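Local coordinates for galacto-N-biose/lacto-N-biose I transporter substrate-binding protein (Bifidobacterium longum, PDB 2Z8F), which binds galacto-N-biose, lacto-N-biose and related glycans, here lacto-N-tetraose, as the substrate-binding protein of an ABC transporter, at residues A[86-90]-A[91-95]; A[107-110]-A[111-114]; A[176-179]-A[180-184]; A[194-198]-A[199-203]; A[401-405]-A[406-410]. All blocks are in the same frame, centred on the assembly; numbering follows the deposited sequence.

Interaction 1. Residues A[86-90]-A[91-95]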
# COMPACT_ATOMS: atom_id res chain seq x y z
N PRO A 86 -9.52 -6.65 -8.58
CA PRO A 86 -9.93 -7.04 -9.94
C PRO A 86 -9.40 -8.44 -10.32
O PRO A 86 -10.12 -9.23 -10.92
CB PRO A 86 -9.34 -5.91 -10.81
CG PRO A 86 -9.26 -4.72 -9.89
CD PRO A 86 -8.75 -5.39 -8.59
N GLU A 87 -8.19 -8.76 -9.89
CA GLU A 87 -7.59 -10.05 -10.19
C GLU A 87 -8.37 -11.20 -9.55
O GLU A 87 -8.73 -12.17 -10.21
CB GLU A 87 -6.16 -10.06 -9.69
CG GLU A 87 -5.36 -11.31 -10.07
CD GLU A 87 -3.86 -11.10 -9.92
OE1 GLU A 87 -3.36 -9.95 -9.99
OE2 GLU A 87 -3.17 -12.10 -9.72
N VAL A 88 -8.66 -11.09 -8.26
CA VAL A 88 -9.35 -12.18 -7.59
C VAL A 88 -10.82 -12.26 -8.00
O VAL A 88 -11.40 -13.33 -7.99
CB VAL A 88 -9.15 -12.16 -6.05
CG1 VAL A 88 -7.68 -12.39 -5.72
CG2 VAL A 88 -9.68 -10.88 -5.42
N PHE A 89 -11.40 -11.12 -8.39
CA PHE A 89 -12.75 -11.13 -8.96
C PHE A 89 -12.75 -11.95 -10.25
O PHE A 89 -13.58 -12.85 -10.43
CB PHE A 89 -13.23 -9.71 -9.26
CG PHE A 89 -14.41 -9.66 -10.19
CD1 PHE A 89 -15.71 -9.79 -9.69
CD2 PHE A 89 -14.22 -9.56 -11.56
CE1 PHE A 89 -16.80 -9.78 -10.56
CE2 PHE A 89 -15.31 -9.55 -12.44
CZ PHE A 89 -16.60 -9.65 -11.94
N THR A 90 -11.81 -11.62 -11.14
CA THR A 90 -11.72 -12.28 -12.44
C THR A 90 -11.48 -13.79 -12.31
O THR A 90 -11.98 -14.59 -13.14
CB THR A 90 -10.67 -11.58 -13.33
OG1 THR A 90 -11.00 -10.19 -13.41
CG2 THR A 90 -10.67 -12.17 -14.75
N LYS A 91 -10.78 -14.19 -11.26
CA LYS A 91 -10.58 -15.60 -10.94
C LYS A 91 -11.79 -16.27 -10.26
O LYS A 91 -11.73 -17.46 -9.93
CB LYS A 91 -9.31 -15.77 -10.10
CG LYS A 91 -8.04 -15.46 -10.90
CD LYS A 91 -6.78 -15.80 -10.13
CE LYS A 91 -5.60 -15.98 -11.10
NZ LYS A 91 -4.42 -16.53 -10.39
N GLY A 92 -12.87 -15.51 -10.06
CA GLY A 92 -14.13 -16.04 -9.50
C GLY A 92 -14.08 -16.37 -8.02
O GLY A 92 -14.81 -17.24 -7.54
N LEU A 93 -13.22 -15.66 -7.28
CA LEU A 93 -13.01 -15.97 -5.86
C LEU A 93 -13.90 -15.18 -4.88
O LEU A 93 -13.90 -15.46 -3.67
CB LEU A 93 -11.54 -15.78 -5.48
CG LEU A 93 -10.49 -16.47 -6.37
CD1 LEU A 93 -9.11 -16.11 -5.83
CD2 LEU A 93 -10.71 -17.99 -6.40
N LEU A 94 -14.64 -14.20 -5.39
CA LEU A 94 -15.42 -13.31 -4.54
C LEU A 94 -16.92 -13.57 -4.58
O LEU A 94 -17.42 -14.20 -5.52
CB LEU A 94 -15.17 -11.85 -4.94
CG LEU A 94 -13.69 -11.44 -5.03
CD1 LEU A 94 -13.54 -9.97 -5.31
CD2 LEU A 94 -12.94 -11.81 -3.74
N GLN A 95 -17.61 -13.06 -3.56
CA GLN A 95 -19.07 -13.10 -3.49
C GLN A 95 -19.66 -11.69 -3.54
O GLN A 95 -19.24 -10.81 -2.79
CB GLN A 95 -19.50 -13.77 -2.18
CG GLN A 95 -20.99 -13.97 -2.13
CD GLN A 95 -21.49 -14.78 -0.95
OE1 GLN A 95 -22.63 -14.61 -0.55
NE2 GLN A 95 -20.65 -15.66 -0.40
O HOH W 1 -3.17 -14.36 -8.49
O HOH W 2 -15.33 -13.28 -8.12
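Val-88 meets Leu-93 and Leu-94 where the chain turns back at the end of helix 85-90. Its branched shape suits the place, because each methyl has a leucine of its own: CG2 rests on Leu-94 CD2 at 3.8 Å, and CG1 lies 4.0 Å from Leu-93 CD1, the side chains crossing at about a right angle in both pairs. Leu-94 CD1 also lies against the backbone, 3.9 Å from Phe-89 CA. With an alanine in place of Leu-94, Val-88 CG2 and the flank of Phe-89 would probably lose their apolar cover, and a gap would open beside the last turn.

These side chains are brought together by a Schellman motif. Leu-93 N reaches back to Val-88 O at 3.0 Å, nearly along the C=O axis, while Gly-92 N bonds Phe-89 O at 2.8 Å from well above the carbonyl plane. Gly-92 has phi 73°, a value that glycine adopts without strain. A water donates to Phe-89 O at 2.9 Å and accepts from Leu-94 N, bridging the last turn to the chain that leaves it. One turn earlier, Thr-90 OG1 and N grip Pro-86 O from opposite faces of its plane. A second water links Glu-87 OE2 to Lys-91 NZ, 4.7 Å apart; Ser-368 also bonds the carboxylate, and Glu-66 forms a salt bridge with the lysine.

Ile-62 of helix 61-71 packs on Val-88, and Val-69 on Leu-93. Phe-89 makes a T-shaped contact with Tyr-123 of strand 121-126, while the backbone of Gln-95 is hydrogen-bonded to that of Val-294 in strand 290-294.

Interaction 2. Residues A[107-110]-A[111-114]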
# COMPACT_ATOMS: atom_id res chain seq x y z
N ASP A 107 -20.33 4.77 6.37
CA ASP A 107 -19.26 4.72 7.33
C ASP A 107 -17.87 4.92 6.69
O ASP A 107 -16.88 5.02 7.41
CB ASP A 107 -19.23 3.35 8.02
CG ASP A 107 -20.29 3.19 9.08
OD1 ASP A 107 -20.95 4.19 9.42
OD2 ASP A 107 -20.40 2.06 9.62
N PHE A 108 -17.81 4.96 5.36
CA PHE A 108 -16.53 4.92 4.64
C PHE A 108 -16.39 6.06 3.65
O PHE A 108 -17.39 6.53 3.12
CB PHE A 108 -16.40 3.59 3.93
CG PHE A 108 -16.37 2.46 4.88
CD1 PHE A 108 -15.24 2.25 5.64
CD2 PHE A 108 -17.51 1.68 5.08
CE1 PHE A 108 -15.23 1.23 6.60
CE2 PHE A 108 -17.49 0.68 6.03
CZ PHE A 108 -16.34 0.46 6.78
N ALA A 109 -15.14 6.49 3.44
CA ALA A 109 -14.89 7.49 2.39
C ALA A 109 -15.33 6.95 1.03
O ALA A 109 -15.24 5.76 0.75
CB ALA A 109 -13.42 7.93 2.38
N SER A 110 -15.83 7.84 0.16
CA SER A 110 -16.40 7.43 -1.10
C SER A 110 -15.39 6.81 -2.08
O SER A 110 -15.75 5.88 -2.81
CB SER A 110 -17.14 8.61 -1.76
OG SER A 110 -16.23 9.67 -2.01
N GLY A 111 -14.16 7.31 -2.06
CA GLY A 111 -13.09 6.78 -2.92
C GLY A 111 -12.82 5.32 -2.61
O GLY A 111 -13.06 4.43 -3.43
N PRO A 112 -12.30 5.05 -1.39
CA PRO A 112 -12.11 3.66 -0.98
C PRO A 112 -13.34 2.78 -1.18
O PRO A 112 -13.20 1.63 -1.61
CB PRO A 112 -11.74 3.80 0.50
CG PRO A 112 -11.05 5.08 0.60
CD PRO A 112 -11.80 5.99 -0.38
N TYR A 113 -14.54 3.28 -0.89
CA TYR A 113 -15.74 2.48 -1.08
C TYR A 113 -15.90 2.05 -2.56
O TYR A 113 -16.23 0.91 -2.85
CB TYR A 113 -16.99 3.21 -0.56
CG TYR A 113 -18.22 2.34 -0.64
CD1 TYR A 113 -18.49 1.38 0.34
CD2 TYR A 113 -19.10 2.44 -1.72
CE1 TYR A 113 -19.62 0.56 0.26
CE2 TYR A 113 -20.22 1.61 -1.82
CZ TYR A 113 -20.48 0.69 -0.82
OH TYR A 113 -21.60 -0.11 -0.92
N SER A 114 -15.64 2.97 -3.49
CA SER A 114 -15.70 2.64 -4.92
C SER A 114 -14.71 1.56 -5.33
O SER A 114 -14.94 0.85 -6.30
CB SER A 114 -15.53 3.90 -5.79
OG SER A 114 -14.18 4.33 -5.81
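Ala-109 and Pro-112 make the apolar part of this helix start: Ala-109 CB sits 3.7 Å from Pro-112 CD, the methyl meeting the CD corner of the pyrrolidine ring. Ala-109 holds the N-cap position, and Pro-112 falls in the first turn of helix 110-114, where a helix has no use for the missing N-H. Between them Gly-111 is suited by its lack of a side chain, since a beta carbon there would clash with Pro-112 CD.

The backbone bonds begin at once. Tyr-113 N donates to Ala-109 O at 3.1 Å and Ser-114 N to Ser-110 O at 3.0 Å, the first two i to i+4 links of the helix. A side-chain bond adds to these within 111-114: Ser-114 OG gives its proton to Gly-111 O at 2.6 Å, in the carbonyl plane and on a lone pair. With chi1 at 75°, the hydroxyl is turned back toward the preceding turn, where that carbonyl lies. The side chain of Tyr-113 touches the preceding residues through CB alone, 3.4 Å from Ala-109 O, and its ring leads away.

Around this surface turn, Phe-108 packs on Leu-125 and Pro-126 of strand 121-126, and Pro-112 also meets Pro-126. Ala-109 is tied through its backbone to Ala-326, fastening the loop after helix 98-104.

Interaction 3. Residues A[176-179]-A[180-184]. With GAL (beta-D-galactopyranose), chain C; NAG (2-acetamido-2-deoxy-beta-D-glucopyranose), chain B.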
# COMPACT_ATOMS: atom_id res chain seq x y z
N ASP A 176 12.41 -4.50 -4.51
CA ASP A 176 11.34 -5.43 -4.10
C ASP A 176 9.98 -4.75 -3.87
O ASP A 176 9.01 -5.41 -3.50
CB ASP A 176 11.73 -6.21 -2.82
CG ASP A 176 12.06 -5.31 -1.63
OD1 ASP A 176 12.34 -4.11 -1.80
OD2 ASP A 176 12.07 -5.82 -0.47
N GLU A 177 9.92 -3.44 -4.13
CA GLU A 177 8.69 -2.66 -3.99
C GLU A 177 8.41 -1.89 -5.26
O GLU A 177 7.52 -1.04 -5.28
CB GLU A 177 8.75 -1.70 -2.80
CG GLU A 177 8.54 -2.46 -1.45
CD GLU A 177 7.10 -2.98 -1.30
OE1 GLU A 177 6.17 -2.42 -1.94
OE2 GLU A 177 6.89 -3.95 -0.53
N ALA A 178 9.15 -2.18 -6.33
CA ALA A 178 8.91 -1.42 -7.58
C ALA A 178 7.45 -1.54 -8.05
O ALA A 178 6.82 -0.55 -8.47
CB ALA A 178 9.86 -1.87 -8.70
N GLY A 179 6.88 -2.74 -7.96
CA GLY A 179 5.49 -2.95 -8.44
C GLY A 179 4.41 -2.19 -7.67
O GLY A 179 3.28 -2.05 -8.17
N ASN A 180 4.73 -1.76 -6.44
CA ASN A 180 3.77 -1.08 -5.54
C ASN A 180 4.11 0.39 -5.37
O ASN A 180 3.25 1.27 -5.55
CB ASN A 180 3.71 -1.79 -4.16
CG ASN A 180 3.54 -3.28 -4.29
OD1 ASN A 180 2.70 -3.76 -5.04
ND2 ASN A 180 4.36 -4.04 -3.55
N MET A 181 5.37 0.67 -4.99
CA MET A 181 5.83 2.04 -4.76
C MET A 181 6.06 2.77 -6.07
O MET A 181 5.57 3.90 -6.25
CB MET A 181 7.10 2.07 -3.90
CG MET A 181 7.74 3.45 -3.76
SD MET A 181 9.18 3.40 -2.66
CE MET A 181 8.38 3.17 -1.05
N ILE A 182 6.82 2.16 -6.97
CA ILE A 182 7.16 2.87 -8.23
C ILE A 182 5.95 3.02 -9.14
O ILE A 182 5.78 4.08 -9.79
CB ILE A 182 8.45 2.29 -8.90
CG1 ILE A 182 9.66 2.82 -8.13
CG2 ILE A 182 8.57 2.80 -10.34
CD1 ILE A 182 11.02 2.15 -8.56
N SER A 183 5.10 2.00 -9.20
CA SER A 183 3.82 2.13 -9.91
C SER A 183 3.00 3.28 -9.32
O SER A 183 2.42 4.11 -10.05
CB SER A 183 3.01 0.83 -9.85
OG SER A 183 2.62 0.51 -8.52
N GLY A 184 2.99 3.39 -7.99
CA GLY A 184 2.20 4.45 -7.35
C GLY A 184 2.76 5.84 -7.66
O GLY A 184 2.00 6.79 -7.90
C1 GAL C . 6.18 -8.13 -2.96
C2 GAL C . 4.97 -7.63 -2.17
C3 GAL C . 5.34 -6.80 -0.95
C4 GAL C . 6.42 -7.50 -0.12
C5 GAL C . 7.58 -7.90 -1.03
C6 GAL C . 8.66 -8.70 -0.29
O2 GAL C . 4.17 -6.87 -3.05
O3 GAL C . 4.08 -6.62 -0.28
O4 GAL C . 5.83 -8.66 0.39
O5 GAL C . 7.11 -8.71 -2.08
O6 GAL C . 9.68 -9.02 -1.24
C1 NAG B . 4.07 -5.72 0.83
C2 NAG B . 2.62 -5.30 1.04
C3 NAG B . 2.35 -4.55 2.35
C4 NAG B . 3.02 -5.31 3.53
C5 NAG B . 4.49 -5.53 3.17
C6 NAG B . 5.29 -6.13 4.33
C7 NAG B . 1.16 -4.79 -0.82
C8 NAG B . 0.84 -3.85 -1.95
N2 NAG B . 2.22 -4.46 -0.11
O3 NAG B . 0.93 -4.52 2.39
O4 NAG B . 2.95 -4.51 4.69
O5 NAG B . 4.53 -6.36 2.02
O6 NAG B . 4.80 -7.43 4.57
O7 NAG B . 0.42 -5.76 -0.61
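Glu-177 and Asn-180 belong to the glycan pocket, where they face the inner galactose of the bound sugar at the start of helix 178-187. The amide of Asn-180 is the centre of the contact. Asn-180 ND2 sends one N-H to Glu-177 OE1 (2.9 Å, a nearly straight 167°) and the other to GAL O2, also at 2.9 Å. Glu-177 OE1 lies in the amide plane, but the nitrogen stands above the carboxylate plane, the two flat groups being turned 48° apart. A bend at chi2 (-69°) curls the glutamate chain back to meet the asparagine. Its other oxygen, OE2, comes within 3.3 Å of GAL C3 and is held by Trp-231 NE1. Asn-180 OD1 lies 3.6 Å from NAG C8, the methyl of the acetamido group. A leucine in place of Asn-180 would be likely to leave both GAL O2 and Glu-177 OE1 without their donor.

The backbone beneath fixes this pair. Glu-177 O takes Asn-180 N from above its plane and Met-181 N nearly head-on, and Ser-183 N reaches Ala-178 O at 3.2 Å in a pi-type turn. Ser-183 folds its short side chain back over the preceding turn, OG giving a 2.7 Å bond to Gly-179 O.

Asn-375 of helix 367-380 bonds Gly-179 N. In such a network one side chain probably orients another that binds a sugar hydroxyl, as is common in carbohydrate sites of solute-binding proteins.

Interaction 4. Residues A[194-198]-A[199-203]. With NA (sodium ion), chain G.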
# COMPACT_ATOMS: atom_id res chain seq x y z
N LYS A 194 -7.07 1.52 -18.91
CA LYS A 194 -8.46 1.97 -19.10
C LYS A 194 -9.24 0.99 -19.95
O LYS A 194 -8.70 0.42 -20.90
CB LYS A 194 -8.52 3.36 -19.72
CG LYS A 194 -7.57 3.63 -20.83
CD LYS A 194 -8.17 4.66 -21.80
CE LYS A 194 -7.23 4.91 -22.96
NZ LYS A 194 -7.81 5.86 -23.96
N VAL A 195 -10.51 0.79 -19.58
CA VAL A 195 -11.42 -0.01 -20.38
C VAL A 195 -12.01 0.92 -21.43
O VAL A 195 -12.51 2.00 -21.11
CB VAL A 195 -12.54 -0.65 -19.53
CG1 VAL A 195 -13.58 -1.27 -20.41
CG2 VAL A 195 -11.95 -1.73 -18.64
N LYS A 196 -11.90 0.50 -22.68
CA LYS A 196 -12.51 1.24 -23.77
C LYS A 196 -13.49 0.29 -24.42
O LYS A 196 -13.19 -0.34 -25.43
CB LYS A 196 -11.45 1.78 -24.73
CG LYS A 196 -10.77 3.04 -24.23
CD LYS A 196 -10.52 4.06 -25.35
CE LYS A 196 -11.73 4.20 -26.29
NZ LYS A 196 -11.68 5.41 -27.19
N GLY A 197 -14.65 0.17 -23.78
CA GLY A 197 -15.75 -0.63 -24.28
C GLY A 197 -15.49 -2.12 -24.27
O GLY A 197 -15.67 -2.78 -23.25
N ASP A 198 -15.05 -2.62 -25.41
CA ASP A 198 -14.89 -4.05 -25.61
C ASP A 198 -13.46 -4.52 -25.33
O ASP A 198 -13.16 -5.71 -25.46
CB ASP A 198 -15.35 -4.47 -27.03
CG ASP A 198 -14.58 -3.78 -28.17
OD1 ASP A 198 -14.68 -4.26 -29.33
OD2 ASP A 198 -13.88 -2.76 -27.95
N SER A 199 -12.59 -3.59 -24.94
CA SER A 199 -11.16 -3.86 -24.81
C SER A 199 -10.49 -2.98 -23.75
O SER A 199 -10.93 -1.88 -23.46
CB SER A 199 -10.46 -3.66 -26.16
OG SER A 199 -10.91 -4.61 -27.12
N TRP A 200 -9.42 -3.51 -23.15
CA TRP A 200 -8.50 -2.68 -22.39
C TRP A 200 -7.52 -1.93 -23.28
O TRP A 200 -7.08 -2.44 -24.32
CB TRP A 200 -7.68 -3.59 -21.48
CG TRP A 200 -8.45 -4.11 -20.32
CD1 TRP A 200 -9.18 -5.26 -20.27
CD2 TRP A 200 -8.58 -3.48 -19.04
NE1 TRP A 200 -9.75 -5.39 -19.02
CE2 TRP A 200 -9.40 -4.32 -18.25
CE3 TRP A 200 -8.07 -2.30 -18.47
CZ2 TRP A 200 -9.75 -4.00 -16.92
CZ3 TRP A 200 -8.41 -1.99 -17.16
CH2 TRP A 200 -9.23 -2.84 -16.40
N VAL A 201 -7.16 -0.73 -22.84
CA VAL A 201 -6.05 0.03 -23.41
C VAL A 201 -4.99 0.23 -22.32
O VAL A 201 -5.30 0.70 -21.23
CB VAL A 201 -6.50 1.40 -23.97
CG1 VAL A 201 -5.31 2.17 -24.55
CG2 VAL A 201 -7.55 1.17 -25.04
N VAL A 202 -3.76 -0.15 -22.66
CA VAL A 202 -2.66 -0.17 -21.71
C VAL A 202 -1.61 0.83 -22.18
O VAL A 202 -1.21 0.79 -23.37
CB VAL A 202 -2.00 -1.57 -21.67
CG1 VAL A 202 -0.77 -1.59 -20.72
CG2 VAL A 202 -3.02 -2.61 -21.29
N ASN A 203 -1.17 1.72 -21.30
CA ASN A 203 0.04 2.50 -21.54
C ASN A 203 0.73 2.78 -20.21
O ASN A 203 0.32 3.69 -19.48
CB ASN A 203 -0.26 3.80 -22.26
CG ASN A 203 0.99 4.67 -22.43
OD1 ASN A 203 2.14 4.19 -22.34
ND2 ASN A 203 0.76 5.96 -22.70
NA NA G . -12.62 -1.61 -29.38
O HOH W 3 -11.65 -0.76 -27.58
O HOH W 4 -13.75 -2.45 -31.32
O HOH W 5 -11.35 -3.29 -29.50
O HOH W 6 -11.42 -0.47 -30.66
O HOH W 7 -14.05 -0.04 -29.47
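Ser-199 opens the return strand opposite Lys-196, in a hydrogen-bonded pair: Lys-196 N gives a 2.7 Å bond to Ser-199 O, and Ser-199 N a weak one of 3.3 Å to Lys-196 O. Between them runs a type II' turn, with Gly-197 at the positive phi (68°) that other residues take with difficulty. Asp-198, next in the turn, binds the sodium ion through OD2 at 2.2 Å, and five waters complete the shell. One of these waters donates to Asp-198 OD1, another to Lys-196 O, and a third is hydrogen-bonded to Ser-199 OG, whose hydroxyl also pairs with Ser-409.

Trp-200 follows, in a non-hydrogen-bonded pair with Val-195. The valine lays CG2 over one face of the indole, 3.5 Å from the centroid of the six-membered ring and only 7° off its normal, a clear CH-pi contact. The indole also packs on Pro-365 and on Leu-403 of helix 389-405.

Val-201 lies on the face of Lys-194 and Lys-196, and its backbone is bonded both ways to Lys-194: Val-201 N to Lys-194 O at 2.7 Å, Lys-194 N to Val-201 O at 3.0 Å. The lysine methylenes shelter it at the surface. Lys-194 runs alongside, CE 3.7 Å from Val-201 CG1, and Lys-196 crosses with CG 3.8 Å from Val-201 CG2.

Cross-strand side-chain pairs flanking a two-residue II' loop are the mark of a tight beta hairpin.

Interaction 5. Residues A[401-405]-A[406-410]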
# COMPACT_ATOMS: atom_id res chain seq x y z
N ASP A 401 0.28 -8.94 -22.09
CA ASP A 401 0.34 -10.40 -22.10
C ASP A 401 -0.59 -11.01 -21.05
O ASP A 401 -1.28 -11.99 -21.29
CB ASP A 401 1.77 -10.90 -21.87
CG ASP A 401 2.72 -10.56 -23.01
OD1 ASP A 401 2.25 -10.05 -24.04
OD2 ASP A 401 3.95 -10.77 -22.84
N THR A 402 -0.59 -10.40 -19.87
CA THR A 402 -1.37 -10.93 -18.76
C THR A 402 -2.88 -10.82 -19.04
O THR A 402 -3.62 -11.76 -18.80
CB THR A 402 -0.95 -10.26 -17.44
OG1 THR A 402 0.45 -10.49 -17.19
CG2 THR A 402 -1.77 -10.80 -16.25
N LEU A 403 -3.31 -9.68 -19.58
CA LEU A 403 -4.72 -9.50 -19.95
C LEU A 403 -5.14 -10.57 -20.97
O LEU A 403 -6.18 -11.20 -20.81
CB LEU A 403 -4.92 -8.10 -20.54
CG LEU A 403 -4.91 -6.96 -19.50
CD1 LEU A 403 -4.82 -5.60 -20.18
CD2 LEU A 403 -6.17 -7.04 -18.62
N LYS A 404 -4.32 -10.76 -22.00
CA LYS A 404 -4.57 -11.80 -23.01
C LYS A 404 -4.62 -13.19 -22.40
O LYS A 404 -5.47 -14.01 -22.78
CB LYS A 404 -3.51 -11.75 -24.10
CG LYS A 404 -3.67 -10.60 -25.07
CD LYS A 404 -2.46 -10.59 -26.01
CE LYS A 404 -2.74 -9.83 -27.28
NZ LYS A 404 -1.49 -9.68 -28.09
N ASN A 405 -3.72 -13.46 -21.45
CA ASN A 405 -3.71 -14.76 -20.75
C ASN A 405 -4.98 -15.01 -19.95
O ASN A 405 -5.34 -16.16 -19.68
CB ASN A 405 -2.47 -14.90 -19.86
CG ASN A 405 -1.18 -15.09 -20.66
OD1 ASN A 405 -1.18 -15.61 -21.78
ND2 ASN A 405 -0.07 -14.66 -20.08
N PHE A 406 -5.66 -13.93 -19.55
CA PHE A 406 -6.93 -14.01 -18.84
C PHE A 406 -8.09 -14.17 -19.82
O PHE A 406 -9.24 -14.39 -19.41
CB PHE A 406 -7.15 -12.75 -18.01
CG PHE A 406 -6.93 -12.94 -16.54
CD1 PHE A 406 -7.46 -14.05 -15.87
CD2 PHE A 406 -6.24 -11.98 -15.82
CE1 PHE A 406 -7.25 -14.21 -14.48
CE2 PHE A 406 -6.05 -12.12 -14.45
CZ PHE A 406 -6.55 -13.23 -13.77
N GLY A 407 -7.80 -14.06 -21.11
CA GLY A 407 -8.81 -14.17 -22.15
C GLY A 407 -9.51 -12.85 -22.38
O GLY A 407 -10.60 -12.81 -22.97
N LEU A 408 -8.89 -11.76 -21.92
CA LEU A 408 -9.44 -10.43 -22.07
C LEU A 408 -8.90 -9.74 -23.32
O LEU A 408 -7.77 -9.97 -23.75
CB LEU A 408 -9.18 -9.58 -20.82
CG LEU A 408 -9.70 -10.16 -19.50
CD1 LEU A 408 -9.07 -9.46 -18.31
CD2 LEU A 408 -11.23 -10.10 -19.43
N SER A 409 -9.72 -8.90 -23.92
CA SER A 409 -9.35 -8.26 -25.15
C SER A 409 -8.50 -7.02 -24.86
O SER A 409 -8.79 -6.26 -23.92
CB SER A 409 -10.61 -7.90 -25.95
OG SER A 409 -10.28 -7.03 -27.02
N VAL A 410 -7.46 -6.82 -25.67
CA VAL A 410 -6.60 -5.66 -25.55
C VAL A 410 -6.55 -4.95 -26.88
O VAL A 410 -6.30 -5.58 -27.92
CB VAL A 410 -5.15 -6.02 -25.13
CG1 VAL A 410 -4.35 -4.78 -24.90
CG2 VAL A 410 -5.15 -6.87 -23.87
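Leu-403, Phe-406 and Val-410 carry most of the contact at the end of helix 389-405. Leu-403 works with both its side chain and its carbonyl. Its CB meets Val-410 CG2 at 3.6 Å, the side chains crossing at about a right angle, and its CD2 touches Leu-408 CD1 at 3.8 Å. The latter pair spans the ends of a Schellman motif, a place where two apolar residues commonly pack together. In it Leu-408 N reaches Leu-403 O at 3.0 Å, while Gly-407 N bonds Lys-404 O at 2.9 Å from 66° above the carbonyl plane. Gly-407 takes phi 85°, easy for a residue without a beta carbon.

Phe-406 sits just before that glycine. Its N-H is shared between Thr-402 O and Leu-403 O, both at 3.1 Å, a bifurcated, weak arrangement where the helix ends. Its CB lies 3.3 Å from Leu-403 O. A chi1 of -104°, away from the staggered positions, leaves the ring obliquely placed to Thr-402 O, 4.0 Å from CD2, with its far end leading away toward Lys-91.

Val-410 comes back toward the helix after the turn; one methyl of its branched end, CG2, lies against Leu-403, touching CB and CD1 together, and comes close to Lys-404 CG.

Leu-403 continues inward to Trp-200 and Val-202 of strand 199-202 and to Met-364, while Leu-408 rests on Pro-365, so this C-terminal turn closes over the hairpin and a neighbouring loop.

In the fold
Interaction 3 is the one that touches the sugar; the others stand farther off. In interaction 1 the side chain of Glu-87 is about 7 Å from the bound BGC, the glucose of the tetrasaccharide. In interaction 2 the side chain of Pro-112 is about 11 Å from a bound GAL. Interactions 4 and 5 share an interface: Trp-200 N lies 2.9 Å from Ser-409 O, a probable hydrogen bond, so the C-terminal chain runs against the hairpin. Interaction 5 also meets interaction 1, with Lys-91 CG 3.9 Å from Phe-406 CE1, joining two Schellman-capped helix ends. Interactions 2 and 3 touch none of the others; interaction 2 is the farther from interaction 5, centres about 29 Å apart.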